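Local coordinates for RabGDI protein (Plasmodium falciparum 3D7, PDB 3P1W) that probably binds Rab GTPases in their GDP-bound state and slows nucleotide release, as Rab GDP-dissociation inhibitors do in membrane traffic, at residues V306-S311 with D425-T430; I332-I337 with T404-F409; K165-Y170 with F199-L204; L115-V120 with I249-G254. All blocks are in the same frame, centred on the assembly; numbering follows the deposited sequence.

Interaction 1 of 4, residues V306-S311 with D425-T430; sequences VICDPS and DNIFVT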
loop_
_atom_site.group_PDB
_atom_site.type_symbol
_atom_site.label_atom_id
_atom_site.label_comp_id
_atom_site.label_asym_id
_atom_site.label_seq_id
_atom_site.Cartn_x
_atom_site.Cartn_y
_atom_site.Cartn_z
ATOM N N VAL A 306 -2.070 -21.339 11.680
ATOM C CA VAL A 306 -2.740 -20.099 11.987
ATOM C C VAL A 306 -2.085 -18.975 11.161
ATOM O O VAL A 306 -0.873 -18.974 10.963
ATOM C CB VAL A 306 -2.630 -19.757 13.494
ATOM C CG1 VAL A 306 -3.045 -18.307 13.791
ATOM C CG2 VAL A 306 -3.461 -20.705 14.335
ATOM N N ILE A 307 -2.900 -18.043 10.678
ATOM C CA ILE A 307 -2.390 -16.765 10.111
ATOM C C ILE A 307 -2.988 -15.684 10.949
ATOM O O ILE A 307 -4.196 -15.694 11.197
ATOM C CB ILE A 307 -2.795 -16.581 8.639
ATOM C CG1 ILE A 307 -2.202 -17.677 7.761
ATOM C CG2 ILE A 307 -2.338 -15.189 8.109
ATOM C CD1 ILE A 307 -2.952 -17.828 6.409
ATOM N N CYS A 308 -2.179 -14.733 11.413
ATOM C CA CYS A 308 -2.734 -13.670 12.210
ATOM C C CYS A 308 -1.910 -12.414 12.108
ATOM O O CYS A 308 -0.774 -12.451 11.673
ATOM C CB CYS A 308 -2.835 -14.104 13.668
ATOM S SG CYS A 308 -1.273 -14.446 14.503
ATOM N N ASP A 309 -2.501 -11.308 12.517
ATOM C CA ASP A 309 -1.737 -10.059 12.619
ATOM C C ASP A 309 -1.006 -9.989 13.972
ATOM O O ASP A 309 -1.276 -10.799 14.870
ATOM C CB ASP A 309 -2.638 -8.867 12.314
ATOM C CG ASP A 309 -3.614 -8.544 13.406
ATOM O OD1 ASP A 309 -3.203 -8.022 14.462
ATOM O OD2 ASP A 309 -4.812 -8.712 13.154
ATOM N N PRO A 310 -0.076 -9.035 14.134
ATOM C CA PRO A 310 0.744 -8.998 15.322
ATOM C C PRO A 310 -0.028 -8.850 16.642
ATOM O O PRO A 310 0.455 -9.312 17.692
ATOM C CB PRO A 310 1.691 -7.795 15.060
ATOM C CG PRO A 310 1.808 -7.739 13.608
ATOM C CD PRO A 310 0.384 -8.051 13.127
ATOM N N SER A 311 -1.224 -8.285 16.603
ATOM C CA SER A 311 -1.991 -8.078 17.823
ATOM C C SER A 311 -2.416 -9.375 18.488
ATOM O O SER A 311 -2.760 -9.351 19.678
ATOM C CB SER A 311 -3.232 -7.203 17.597
ATOM O OG SER A 311 -4.240 -7.851 16.885
ATOM N N ASP A 425 6.362 -23.453 14.557
ATOM C CA ASP A 425 5.100 -23.615 15.271
ATOM C C ASP A 425 3.853 -23.477 14.380
ATOM O O ASP A 425 2.733 -23.650 14.871
ATOM C CB ASP A 425 5.039 -22.628 16.437
ATOM C CG ASP A 425 4.936 -21.165 15.985
ATOM O OD1 ASP A 425 4.826 -20.868 14.758
ATOM O OD2 ASP A 425 4.969 -20.304 16.885
ATOM N N ASN A 426 4.042 -23.133 13.096
ATOM C CA ASN A 426 2.920 -22.967 12.148
ATOM C C ASN A 426 1.971 -21.802 12.463
ATOM O O ASN A 426 0.803 -21.804 12.030
ATOM C CB ASN A 426 2.135 -24.276 11.979
ATOM C CG ASN A 426 2.903 -25.299 11.179
ATOM O OD1 ASN A 426 3.491 -24.953 10.160
ATOM N ND2 ASN A 426 2.886 -26.563 11.617
ATOM N N ILE A 427 2.496 -20.786 13.157
ATOM C CA ILE A 427 1.767 -19.548 13.380
ATOM C C ILE A 427 2.461 -18.489 12.518
ATOM O O ILE A 427 3.592 -18.079 12.824
ATOM C CB ILE A 427 1.750 -19.120 14.851
ATOM C CG1 ILE A 427 1.086 -20.207 15.719
ATOM C CG2 ILE A 427 0.983 -17.796 15.023
ATOM C CD1 ILE A 427 1.239 -19.969 17.192
ATOM N N PHE A 428 1.796 -18.119 11.422
ATOM C CA PHE A 428 2.359 -17.202 10.418
ATOM C C PHE A 428 1.787 -15.845 10.704
ATOM O O PHE A 428 0.564 -15.690 10.673
ATOM C CB PHE A 428 1.954 -17.635 9.005
ATOM C CG PHE A 428 2.555 -18.941 8.579
ATOM C CD1 PHE A 428 3.668 -18.969 7.761
ATOM C CD2 PHE A 428 2.033 -20.146 9.046
ATOM C CE1 PHE A 428 4.236 -20.178 7.385
ATOM C CE2 PHE A 428 2.609 -21.375 8.681
ATOM C CZ PHE A 428 3.714 -21.380 7.843
ATOM N N VAL A 429 2.661 -14.883 10.992
ATOM C CA VAL A 429 2.254 -13.548 11.416
ATOM C C VAL A 429 2.489 -12.538 10.289
ATOM O O VAL A 429 3.578 -12.460 9.740
ATOM C CB VAL A 429 2.985 -13.095 12.704
ATOM C CG1 VAL A 429 2.460 -11.765 13.171
ATOM C CG2 VAL A 429 2.776 -14.145 13.852
ATOM N N THR A 430 1.449 -11.803 9.929
ATOM C CA THR A 430 1.583 -10.714 8.930
ATOM C C THR A 430 2.357 -9.540 9.537
ATOM O O THR A 430 2.227 -9.237 10.727
ATOM C CB THR A 430 0.230 -10.248 8.389
ATOM O OG1 THR A 430 -0.632 -9.851 9.457
ATOM C CG2 THR A 430 -0.437 -11.345 7.539
#
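The ring of F428 meets the carbonyl oxygen of V306 at its edge and in its own plane, CD2 lying 3.7 Å from V306 O. F428 CB also approaches I307 CG1, and both residues point to the side of the sheet where L453 of helix 440-454 touches them. On the other side V306, C308, I427 and V429 line up. There C308 SG, held between the backbone N and the carbonyl carbon (chi1 64°), stands 4.1 Å from CG2 of I427 and equally far from CG2 of V429. Between these two layers of side chains, strands 306-308 and 427-429 run parallel, laddered by four backbone bonds from V306 N to N426 O (2.9 Å) up to T430 N to C308 O (2.9 Å). Each segment also holds an Asx turn: D425 OD1 accepts from I427 N, and D309 OD1 from both N and OG of S311. The pairing joins strand 427-429 to the parallel part of a mixed sheet, consistent with a Rossmann-like domain, whose strand 20-26 flanks 305-308. Backbone bonds thus satisfy the strand amides and E32 holds T430 OG1, but T430 O, 3.3 Å from P310 CD, is buried with no partner in the model.

Interaction 2 of 4, residues I332-I337 with T404-F409; sequences ILSNPI and TIEEKF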
loop_
_atom_site.group_PDB
_atom_site.type_symbol
_atom_site.label_atom_id
_atom_site.label_comp_id
_atom_site.label_asym_id
_atom_site.label_seq_id
_atom_site.Cartn_x
_atom_site.Cartn_y
_atom_site.Cartn_z
ATOM N N ILE A 332 -8.976 16.460 6.528
ATOM C CA ILE A 332 -10.125 16.889 5.754
ATOM C C ILE A 332 -9.776 18.237 5.159
ATOM O O ILE A 332 -9.436 19.173 5.899
ATOM C CB ILE A 332 -11.383 17.008 6.620
ATOM C CG1 ILE A 332 -11.842 15.618 7.087
ATOM C CG2 ILE A 332 -12.519 17.637 5.830
ATOM C CD1 ILE A 332 -12.981 15.639 8.082
ATOM N N LEU A 333 -9.888 18.328 3.839
ATOM C CA LEU A 333 -9.662 19.581 3.094
ATOM C C LEU A 333 -10.948 20.121 2.465
ATOM O O LEU A 333 -11.868 19.348 2.164
ATOM C CB LEU A 333 -8.642 19.351 1.968
ATOM C CG LEU A 333 -7.354 18.594 2.274
ATOM C CD1 LEU A 333 -6.448 18.472 1.040
ATOM C CD2 LEU A 333 -6.632 19.254 3.405
ATOM N N SER A 334 -10.992 21.449 2.276
ATOM C CA SER A 334 -12.091 22.154 1.615
ATOM C C SER A 334 -11.982 22.113 0.084
ATOM O O SER A 334 -12.951 22.405 -0.619
ATOM C CB SER A 334 -12.074 23.648 2.014
ATOM O OG SER A 334 -11.788 23.850 3.398
ATOM N N ASN A 335 -10.787 21.810 -0.420
ATOM C CA ASN A 335 -10.478 21.899 -1.850
ATOM C C ASN A 335 -9.407 20.887 -2.220
ATOM O O ASN A 335 -8.737 20.364 -1.325
ATOM C CB ASN A 335 -9.971 23.296 -2.176
ATOM C CG ASN A 335 -11.086 24.323 -2.204
ATOM O OD1 ASN A 335 -12.024 24.232 -3.025
ATOM N ND2 ASN A 335 -11.016 25.288 -1.294
ATOM N N PRO A 336 -9.228 20.615 -3.532
ATOM C CA PRO A 336 -8.108 19.756 -3.917
ATOM C C PRO A 336 -6.754 20.279 -3.435
ATOM O O PRO A 336 -6.597 21.477 -3.150
ATOM C CB PRO A 336 -8.152 19.772 -5.455
ATOM C CG PRO A 336 -9.579 20.162 -5.799
ATOM C CD PRO A 336 -9.962 21.131 -4.712
ATOM N N ILE A 337 -5.772 19.391 -3.360
ATOM C CA ILE A 337 -4.406 19.772 -3.025
ATOM C C ILE A 337 -3.886 20.789 -4.064
ATOM O O ILE A 337 -3.902 20.500 -5.264
ATOM C CB ILE A 337 -3.460 18.560 -2.988
ATOM C CG1 ILE A 337 -3.836 17.608 -1.823
ATOM C CG2 ILE A 337 -2.014 18.990 -2.827
ATOM C CD1 ILE A 337 -3.045 16.295 -1.820
ATOM N N THR A 404 -5.554 24.714 2.984
ATOM C CA THR A 404 -6.253 24.846 4.248
ATOM C C THR A 404 -6.763 23.500 4.725
ATOM O O THR A 404 -7.515 22.825 4.019
ATOM C CB THR A 404 -7.428 25.813 4.113
ATOM O OG1 THR A 404 -6.904 27.096 3.759
ATOM C CG2 THR A 404 -8.178 25.912 5.438
ATOM N N ILE A 405 -6.329 23.099 5.914
ATOM C CA ILE A 405 -6.756 21.840 6.496
ATOM C C ILE A 405 -7.852 22.099 7.515
ATOM O O ILE A 405 -7.650 22.850 8.469
ATOM C CB ILE A 405 -5.576 21.090 7.185
ATOM C CG1 ILE A 405 -4.479 20.777 6.155
ATOM C CG2 ILE A 405 -6.085 19.823 7.922
ATOM C CD1 ILE A 405 -3.088 20.462 6.767
ATOM N N GLU A 406 -9.005 21.459 7.339
ATOM C CA GLU A 406 -10.127 21.681 8.292
ATOM C C GLU A 406 -9.946 20.917 9.584
ATOM O O GLU A 406 -10.211 21.445 10.676
ATOM C CB GLU A 406 -11.470 21.304 7.672
ATOM C CG GLU A 406 -11.795 22.100 6.433
ATOM C CD GLU A 406 -13.190 21.860 5.889
ATOM O OE1 GLU A 406 -13.962 21.050 6.445
ATOM O OE2 GLU A 406 -13.507 22.491 4.870
ATOM N N GLU A 407 -9.558 19.653 9.457
ATOM C CA GLU A 407 -9.368 18.762 10.601
ATOM C C GLU A 407 -8.248 17.764 10.321
ATOM O O GLU A 407 -8.033 17.366 9.168
ATOM C CB GLU A 407 -10.631 17.954 10.888
ATOM C CG GLU A 407 -11.896 18.758 11.219
ATOM C CD GLU A 407 -11.812 19.540 12.509
ATOM O OE1 GLU A 407 -10.959 19.225 13.378
ATOM O OE2 GLU A 407 -12.653 20.458 12.683
ATOM N N LYS A 408 -7.564 17.359 11.388
ATOM C CA LYS A 408 -6.496 16.360 11.346
ATOM C C LYS A 408 -6.833 15.206 12.294
ATOM O O LYS A 408 -7.274 15.415 13.431
ATOM C CB LYS A 408 -5.170 16.945 11.807
ATOM C CG LYS A 408 -4.516 17.883 10.827
ATOM C CD LYS A 408 -3.321 18.580 11.481
ATOM C CE LYS A 408 -2.851 19.785 10.638
ATOM N NZ LYS A 408 -1.709 20.501 11.318
ATOM N N PHE A 409 -6.620 14.002 11.820
ATOM C CA PHE A 409 -6.797 12.799 12.617
ATOM C C PHE A 409 -5.475 11.987 12.556
ATOM O O PHE A 409 -5.168 11.398 11.532
ATOM C CB PHE A 409 -7.948 11.985 12.046
ATOM C CG PHE A 409 -9.222 12.760 11.852
ATOM C CD1 PHE A 409 -10.233 12.682 12.786
ATOM C CD2 PHE A 409 -9.403 13.593 10.743
ATOM C CE1 PHE A 409 -11.436 13.377 12.624
ATOM C CE2 PHE A 409 -10.581 14.312 10.580
ATOM C CZ PHE A 409 -11.616 14.198 11.534
HETATM O O HOH W 1 -8.470 23.182 1.566
#
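I332 reaches E406, E407 and F409 at once. Its N donates to E407 O (2.9 Å) and its O accepts from E406 N (2.7 Å), so two successive residues of the partner strand face one residue here: a classic beta bulge, at the point where segment 404-409 turns a corner. The side chain of I332 crosses F409 obliquely, with CD1 at the ring edge, near its plane, 3.7 Å from F409 CE2. Next along the strand, L333 points to the other side of the sheet, where CD2 packs against I405 CG1 at 3.8 Å. S334 then leaves the strand. Its N makes a weak bond to a water that donates to T404 O, while its OG gives a short bond of 2.6 Å to E406 OE2, on the anti lone pair, away from the other carboxylate oxygen. The E406 chain is extended beyond CG (chi2 -173°), which carries CD away from the backbone, toward S334 OG. K377 forms a salt bridge with the same OE2, and Y81 hydrogen-bonds OE1. A carboxylate gripped at both oxygens, with a lysine beside it, would be expected to stay ionised, and through it the bulge is tied to the turn that follows strand 320-333.

Interaction 3 of 4, residues K165-Y170 with F199-L204; sequences KNFYQY and FNLCQL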
loop_
_atom_site.group_PDB
_atom_site.type_symbol
_atom_site.label_atom_id
_atom_site.label_comp_id
_atom_site.label_asym_id
_atom_site.label_seq_id
_atom_site.Cartn_x
_atom_site.Cartn_y
_atom_site.Cartn_z
ATOM N N LYS A 165 13.396 11.084 -22.595
ATOM C CA LYS A 165 12.573 10.574 -23.703
ATOM C C LYS A 165 13.235 9.336 -24.295
ATOM O O LYS A 165 12.571 8.332 -24.523
ATOM C CB LYS A 165 12.333 11.628 -24.796
ATOM C CG LYS A 165 11.598 11.079 -26.062
ATOM C CD LYS A 165 11.678 11.995 -27.323
ATOM C CE LYS A 165 13.116 12.302 -27.803
ATOM N NZ LYS A 165 13.504 11.746 -29.160
ATOM N N ASN A 166 14.543 9.409 -24.520
ATOM C CA ASN A 166 15.299 8.295 -25.097
ATOM C C ASN A 166 15.265 7.086 -24.166
ATOM O O ASN A 166 15.117 5.940 -24.607
ATOM C CB ASN A 166 16.754 8.704 -25.388
ATOM C CG ASN A 166 16.875 9.723 -26.529
ATOM O OD1 ASN A 166 16.103 9.705 -27.496
ATOM N ND2 ASN A 166 17.867 10.613 -26.422
ATOM N N PHE A 167 15.368 7.347 -22.867
ATOM C CA PHE A 167 15.301 6.279 -21.880
ATOM C C PHE A 167 13.943 5.586 -21.920
ATOM O O PHE A 167 13.867 4.369 -21.979
ATOM C CB PHE A 167 15.593 6.828 -20.485
ATOM C CG PHE A 167 15.495 5.801 -19.408
ATOM C CD1 PHE A 167 16.390 4.748 -19.366
ATOM C CD2 PHE A 167 14.514 5.884 -18.435
ATOM C CE1 PHE A 167 16.311 3.782 -18.368
ATOM C CE2 PHE A 167 14.435 4.921 -17.431
ATOM C CZ PHE A 167 15.341 3.867 -17.413
ATOM N N TYR A 168 12.865 6.358 -21.890
ATOM C CA TYR A 168 11.532 5.767 -21.954
ATOM C C TYR A 168 11.288 5.004 -23.260
ATOM O O TYR A 168 10.660 3.952 -23.253
ATOM C CB TYR A 168 10.450 6.819 -21.736
ATOM C CG TYR A 168 10.172 7.150 -20.270
ATOM C CD1 TYR A 168 10.748 6.426 -19.220
ATOM C CD2 TYR A 168 9.275 8.139 -19.942
ATOM C CE1 TYR A 168 10.450 6.732 -17.882
ATOM C CE2 TYR A 168 8.979 8.450 -18.633
ATOM C CZ TYR A 168 9.556 7.753 -17.601
ATOM O OH TYR A 168 9.223 8.090 -16.286
ATOM N N GLN A 169 11.773 5.535 -24.373
ATOM C CA GLN A 169 11.686 4.815 -25.645
ATOM C C GLN A 169 12.379 3.456 -25.545
ATOM O O GLN A 169 11.795 2.434 -25.900
ATOM C CB GLN A 169 12.250 5.653 -26.795
ATOM C CG GLN A 169 11.336 6.790 -27.206
ATOM C CD GLN A 169 11.927 7.641 -28.314
ATOM O OE1 GLN A 169 12.963 7.303 -28.879
ATOM N NE2 GLN A 169 11.271 8.748 -28.627
ATOM N N TYR A 170 13.603 3.452 -25.023
ATOM C CA TYR A 170 14.351 2.209 -24.796
ATOM C C TYR A 170 13.578 1.203 -23.948
ATOM O O TYR A 170 13.429 0.045 -24.345
ATOM C CB TYR A 170 15.696 2.512 -24.129
ATOM C CG TYR A 170 16.553 1.287 -23.826
ATOM C CD1 TYR A 170 17.195 0.583 -24.849
ATOM C CD2 TYR A 170 16.762 0.870 -22.518
ATOM C CE1 TYR A 170 18.002 -0.532 -24.565
ATOM C CE2 TYR A 170 17.558 -0.234 -22.223
ATOM C CZ TYR A 170 18.182 -0.928 -23.253
ATOM O OH TYR A 170 18.966 -2.019 -22.934
ATOM N N PHE A 199 22.455 6.357 -20.490
ATOM C CA PHE A 199 21.580 7.415 -21.014
ATOM C C PHE A 199 21.942 8.803 -20.484
ATOM O O PHE A 199 21.285 9.781 -20.824
ATOM C CB PHE A 199 20.114 7.091 -20.730
ATOM C CG PHE A 199 19.589 5.959 -21.552
ATOM C CD1 PHE A 199 19.608 4.664 -21.066
ATOM C CD2 PHE A 199 19.102 6.191 -22.828
ATOM C CE1 PHE A 199 19.132 3.604 -21.836
ATOM C CE2 PHE A 199 18.633 5.139 -23.610
ATOM C CZ PHE A 199 18.648 3.842 -23.112
ATOM N N ASN A 200 22.995 8.881 -19.671
ATOM C CA ASN A 200 23.473 10.139 -19.103
ATOM C C ASN A 200 22.376 10.895 -18.327
ATOM O O ASN A 200 22.268 12.123 -18.415
ATOM C CB ASN A 200 24.092 11.023 -20.198
ATOM C CG ASN A 200 25.360 11.732 -19.735
ATOM O OD1 ASN A 200 25.446 12.208 -18.600
ATOM N ND2 ASN A 200 26.350 11.793 -20.609
ATOM N N LEU A 201 21.562 10.152 -17.577
ATOM C CA LEU A 201 20.523 10.769 -16.735
ATOM C C LEU A 201 21.140 11.365 -15.460
ATOM O O LEU A 201 22.022 10.754 -14.865
ATOM C CB LEU A 201 19.445 9.739 -16.386
ATOM C CG LEU A 201 18.680 9.097 -17.548
ATOM C CD1 LEU A 201 17.538 8.238 -17.045
ATOM C CD2 LEU A 201 18.141 10.131 -18.541
ATOM N N CYS A 202 20.671 12.552 -15.046
ATOM C CA CYS A 202 21.159 13.206 -13.815
ATOM C C CYS A 202 20.467 12.693 -12.527
ATOM O O CYS A 202 19.489 11.949 -12.592
ATOM C CB CYS A 202 20.978 14.720 -13.912
ATOM S SG CYS A 202 19.303 15.266 -13.607
ATOM N N GLN A 203 20.987 13.123 -11.378
ATOM C CA GLN A 203 20.599 12.571 -10.097
ATOM C C GLN A 203 19.109 12.765 -9.800
ATOM O O GLN A 203 18.445 11.822 -9.386
ATOM C CB GLN A 203 21.463 13.148 -8.959
ATOM C CG GLN A 203 21.169 12.563 -7.570
ATOM C CD GLN A 203 21.063 11.034 -7.573
ATOM O OE1 GLN A 203 21.868 10.352 -8.217
ATOM N NE2 GLN A 203 20.063 10.494 -6.861
ATOM N N LEU A 204 18.592 13.972 -10.018
ATOM C CA LEU A 204 17.177 14.251 -9.811
ATOM C C LEU A 204 16.293 13.377 -10.698
ATOM O O LEU A 204 15.223 12.924 -10.272
ATOM C CB LEU A 204 16.888 15.746 -10.030
ATOM C CG LEU A 204 17.405 16.668 -8.913
ATOM C CD1 LEU A 204 17.384 18.153 -9.363
ATOM C CD2 LEU A 204 16.630 16.456 -7.609
#
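F199 and F167 bring the two backbones nearest, their CA atoms 6.4 Å apart, where the chain leaves helix 192-198 through a Schellman motif with N200 at positive phi. No hydrogen bond links the segments. F167 and F199 form a T-shaped pair, centroids 5.4 Å apart and planes at 74°, with the edge of F167 directed at the face of F199. The nearest atoms are the two CD1 carbons, at 3.6 Å. F167 CA also makes a CH-pi contact over the F199 face, 4.1 Å from the ring centroid. CG of F167 lies anti to the backbone N (chi1 178°), the torsion that sends it off the helix toward F199. L201 comes from further along the chain: its CD1 rests over one face of the F167 ring, 4.2 Å from the centroid. Y170, one turn on, meets F199 differently, at an oblique angle of 51° between planes, with CG of Y170 only 3.4 Å from F199 CZ. Its hydroxyl is bonded to W182 O. The cluster lies where helix 158-173 meets helices 192-198 and 203-213; I195 and M192 touch F167, and L209 touches both F167 and L201, consistent with the helical domain of the GDI fold.

Interaction 4 of 4, residues L115-V120 with I249-G254; sequences LEWLVV and IYPLYG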
loop_
_atom_site.group_PDB
_atom_site.type_symbol
_atom_site.label_atom_id
_atom_site.label_comp_id
_atom_site.label_asym_id
_atom_site.label_seq_id
_atom_site.Cartn_x
_atom_site.Cartn_y
_atom_site.Cartn_z
ATOM N N LEU A 115 -16.337 -5.406 -6.349
ATOM C CA LEU A 115 -15.872 -4.035 -6.237
ATOM C C LEU A 115 -15.974 -3.314 -7.562
ATOM O O LEU A 115 -15.907 -3.927 -8.632
ATOM C CB LEU A 115 -14.412 -4.019 -5.771
ATOM C CG LEU A 115 -14.131 -4.727 -4.438
ATOM C CD1 LEU A 115 -12.984 -5.706 -4.610
ATOM C CD2 LEU A 115 -13.856 -3.728 -3.330
ATOM N N GLU A 116 -16.120 -1.996 -7.477
ATOM C CA GLU A 116 -16.098 -1.115 -8.628
ATOM C C GLU A 116 -14.776 -0.349 -8.497
ATOM O O GLU A 116 -14.497 0.186 -7.438
ATOM C CB GLU A 116 -17.284 -0.164 -8.555
ATOM C CG GLU A 116 -17.731 0.418 -9.882
ATOM C CD GLU A 116 -19.150 0.958 -9.829
ATOM O OE1 GLU A 116 -19.482 1.821 -10.668
ATOM O OE2 GLU A 116 -19.934 0.524 -8.954
ATOM N N TRP A 117 -13.980 -0.334 -9.560
ATOM C CA TRP A 117 -12.641 0.257 -9.548
ATOM C C TRP A 117 -12.646 1.571 -10.287
ATOM O O TRP A 117 -13.202 1.673 -11.395
ATOM C CB TRP A 117 -11.655 -0.696 -10.218
ATOM C CG TRP A 117 -11.530 -1.947 -9.452
ATOM C CD1 TRP A 117 -12.193 -3.129 -9.676
ATOM C CD2 TRP A 117 -10.726 -2.150 -8.294
ATOM N NE1 TRP A 117 -11.829 -4.059 -8.726
ATOM C CE2 TRP A 117 -10.928 -3.484 -7.869
ATOM C CE3 TRP A 117 -9.841 -1.336 -7.570
ATOM C CZ2 TRP A 117 -10.279 -4.016 -6.760
ATOM C CZ3 TRP A 117 -9.195 -1.871 -6.480
ATOM C CH2 TRP A 117 -9.420 -3.196 -6.077
ATOM N N LEU A 118 -12.027 2.584 -9.693
ATOM C CA LEU A 118 -11.884 3.862 -10.351
ATOM C C LEU A 118 -10.424 4.288 -10.326
ATOM O O LEU A 118 -9.728 4.090 -9.316
ATOM C CB LEU A 118 -12.765 4.902 -9.664
ATOM C CG LEU A 118 -14.264 4.585 -9.778
ATOM C CD1 LEU A 118 -15.076 5.287 -8.702
ATOM C CD2 LEU A 118 -14.741 4.971 -11.184
ATOM N N VAL A 119 -9.962 4.851 -11.436
ATOM C CA VAL A 119 -8.561 5.257 -11.564
ATOM C C VAL A 119 -8.273 6.426 -10.648
ATOM O O VAL A 119 -9.117 7.304 -10.432
ATOM C CB VAL A 119 -8.197 5.610 -13.050
ATOM C CG1 VAL A 119 -8.882 6.904 -13.498
ATOM C CG2 VAL A 119 -6.699 5.727 -13.245
ATOM N N VAL A 120 -7.070 6.424 -10.095
ATOM C CA VAL A 120 -6.557 7.549 -9.373
ATOM C C VAL A 120 -6.134 8.580 -10.395
ATOM O O VAL A 120 -5.424 8.265 -11.335
ATOM C CB VAL A 120 -5.376 7.128 -8.479
ATOM C CG1 VAL A 120 -4.681 8.337 -7.854
ATOM C CG2 VAL A 120 -5.906 6.184 -7.360
ATOM N N ILE A 249 -5.308 2.279 -9.228
ATOM C CA ILE A 249 -6.748 2.229 -8.979
ATOM C C ILE A 249 -7.050 2.096 -7.504
ATOM O O ILE A 249 -6.180 1.734 -6.692
ATOM C CB ILE A 249 -7.446 1.076 -9.751
ATOM C CG1 ILE A 249 -6.833 -0.290 -9.405
ATOM C CG2 ILE A 249 -7.376 1.366 -11.250
ATOM C CD1 ILE A 249 -7.539 -1.485 -10.116
ATOM N N TYR A 250 -8.314 2.373 -7.178
ATOM C CA TYR A 250 -8.811 2.331 -5.815
ATOM C C TYR A 250 -10.311 2.072 -5.918
ATOM O O TYR A 250 -10.960 2.549 -6.855
ATOM C CB TYR A 250 -8.535 3.676 -5.154
ATOM C CG TYR A 250 -8.822 3.853 -3.674
ATOM C CD1 TYR A 250 -8.050 3.233 -2.695
ATOM C CD2 TYR A 250 -9.793 4.750 -3.256
ATOM C CE1 TYR A 250 -8.297 3.472 -1.362
ATOM C CE2 TYR A 250 -10.038 4.990 -1.929
ATOM C CZ TYR A 250 -9.309 4.351 -0.991
ATOM O OH TYR A 250 -9.592 4.639 0.335
ATOM N N PRO A 251 -10.855 1.252 -5.017
ATOM C CA PRO A 251 -12.257 0.897 -5.165
ATOM C C PRO A 251 -13.193 2.009 -4.769
ATOM O O PRO A 251 -12.892 2.773 -3.869
ATOM C CB PRO A 251 -12.452 -0.278 -4.202
ATOM C CG PRO A 251 -11.131 -0.635 -3.681
ATOM C CD PRO A 251 -10.195 0.510 -3.936
ATOM N N LEU A 252 -14.344 2.063 -5.428
ATOM C CA LEU A 252 -15.417 2.914 -4.984
ATOM C C LEU A 252 -15.752 2.548 -3.535
ATOM O O LEU A 252 -15.932 1.369 -3.199
ATOM C CB LEU A 252 -16.638 2.750 -5.905
ATOM C CG LEU A 252 -17.856 3.632 -5.674
ATOM C CD1 LEU A 252 -17.480 5.089 -5.819
ATOM C CD2 LEU A 252 -18.975 3.270 -6.654
ATOM N N TYR A 253 -15.818 3.563 -2.673
ATOM C CA TYR A 253 -16.090 3.397 -1.239
ATOM C C TYR A 253 -14.869 2.932 -0.451
ATOM O O TYR A 253 -14.951 2.734 0.765
ATOM C CB TYR A 253 -17.275 2.448 -0.962
ATOM C CG TYR A 253 -18.489 2.748 -1.779
ATOM C CD1 TYR A 253 -19.061 4.017 -1.771
ATOM C CD2 TYR A 253 -19.076 1.765 -2.575
ATOM C CE1 TYR A 253 -20.180 4.298 -2.542
ATOM C CE2 TYR A 253 -20.198 2.038 -3.343
ATOM C CZ TYR A 253 -20.741 3.302 -3.321
ATOM O OH TYR A 253 -21.855 3.585 -4.079
ATOM N N GLY A 254 -13.741 2.759 -1.137
ATOM C CA GLY A 254 -12.478 2.462 -0.482
ATOM C C GLY A 254 -12.207 0.997 -0.219
ATOM O O GLY A 254 -12.968 0.109 -0.648
HETATM O O HOH W 2 -16.637 -0.962 -4.796
#
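Strands 117-119 and 249-251 run antiparallel with marked twist, their directions 143° apart and their axes 4.6 Å at closest approach. L118 and Y250 form the hydrogen-bonded pair, L118 N to Y250 O at 3.0 Å and Y250 N to L118 O at 3.1 Å. A third bond, L252 N to E116 O (2.8 Å), carries the ladder past the strand end. Beyond it, a water bridges E116 N and L252 O, and P251 to G254 close a type II turn whose last residue has backbone angles that call for glycine. This pairing belongs to the large mixed sheet of the GDI fold, in which strand 248-251 lies between strands 117-129 and 96-97. On one side of the sheet, W117 and P251 lie side by side. P251 CB sits over one ring face, offset toward the rim, with P251 CG 3.6 Å from W117 CZ3, and L115 CB is on that face too. From the opposite face, I249 presses its CD1 to 3.4 Å from W117 CE3. The crowded position of its CG1, between the backbone N and the carbonyl carbon (chi1 57°), brings that branch toward the tryptophan. On the other side, L118 CD1 meets L252 CD1 at 3.8 Å, both side chains pointing the same way. Y250 turns its hydroxyl to D90, and H370 and F95 each meet its ring edge-to-face.

How the interactions relate
Interactions 1, 2 and 4 are all strand pairings, but of different kinds. Interaction 1 is parallel and the most buried, in the sheet of the Rossmann-like part; interactions 2 and 4 are antiparallel and partly buried, and belong to one mixed sheet, their nearest atoms about 10 Å apart. Interaction 3 has no strand and no hydrogen bond across it: a helix and the loop between two others meet there through aromatic rings and a leucine, about 44 Å from interaction 1 between centres and on the opposite side of the chain's centre. Along the chain, interaction 3 falls between the two segments of interaction 4, and interaction 2 between those of interaction 1. Carboxylate chemistry marks interaction 2, whereas interaction 4 adds tryptophan, proline and isoleucine contacts to its backbone bonds.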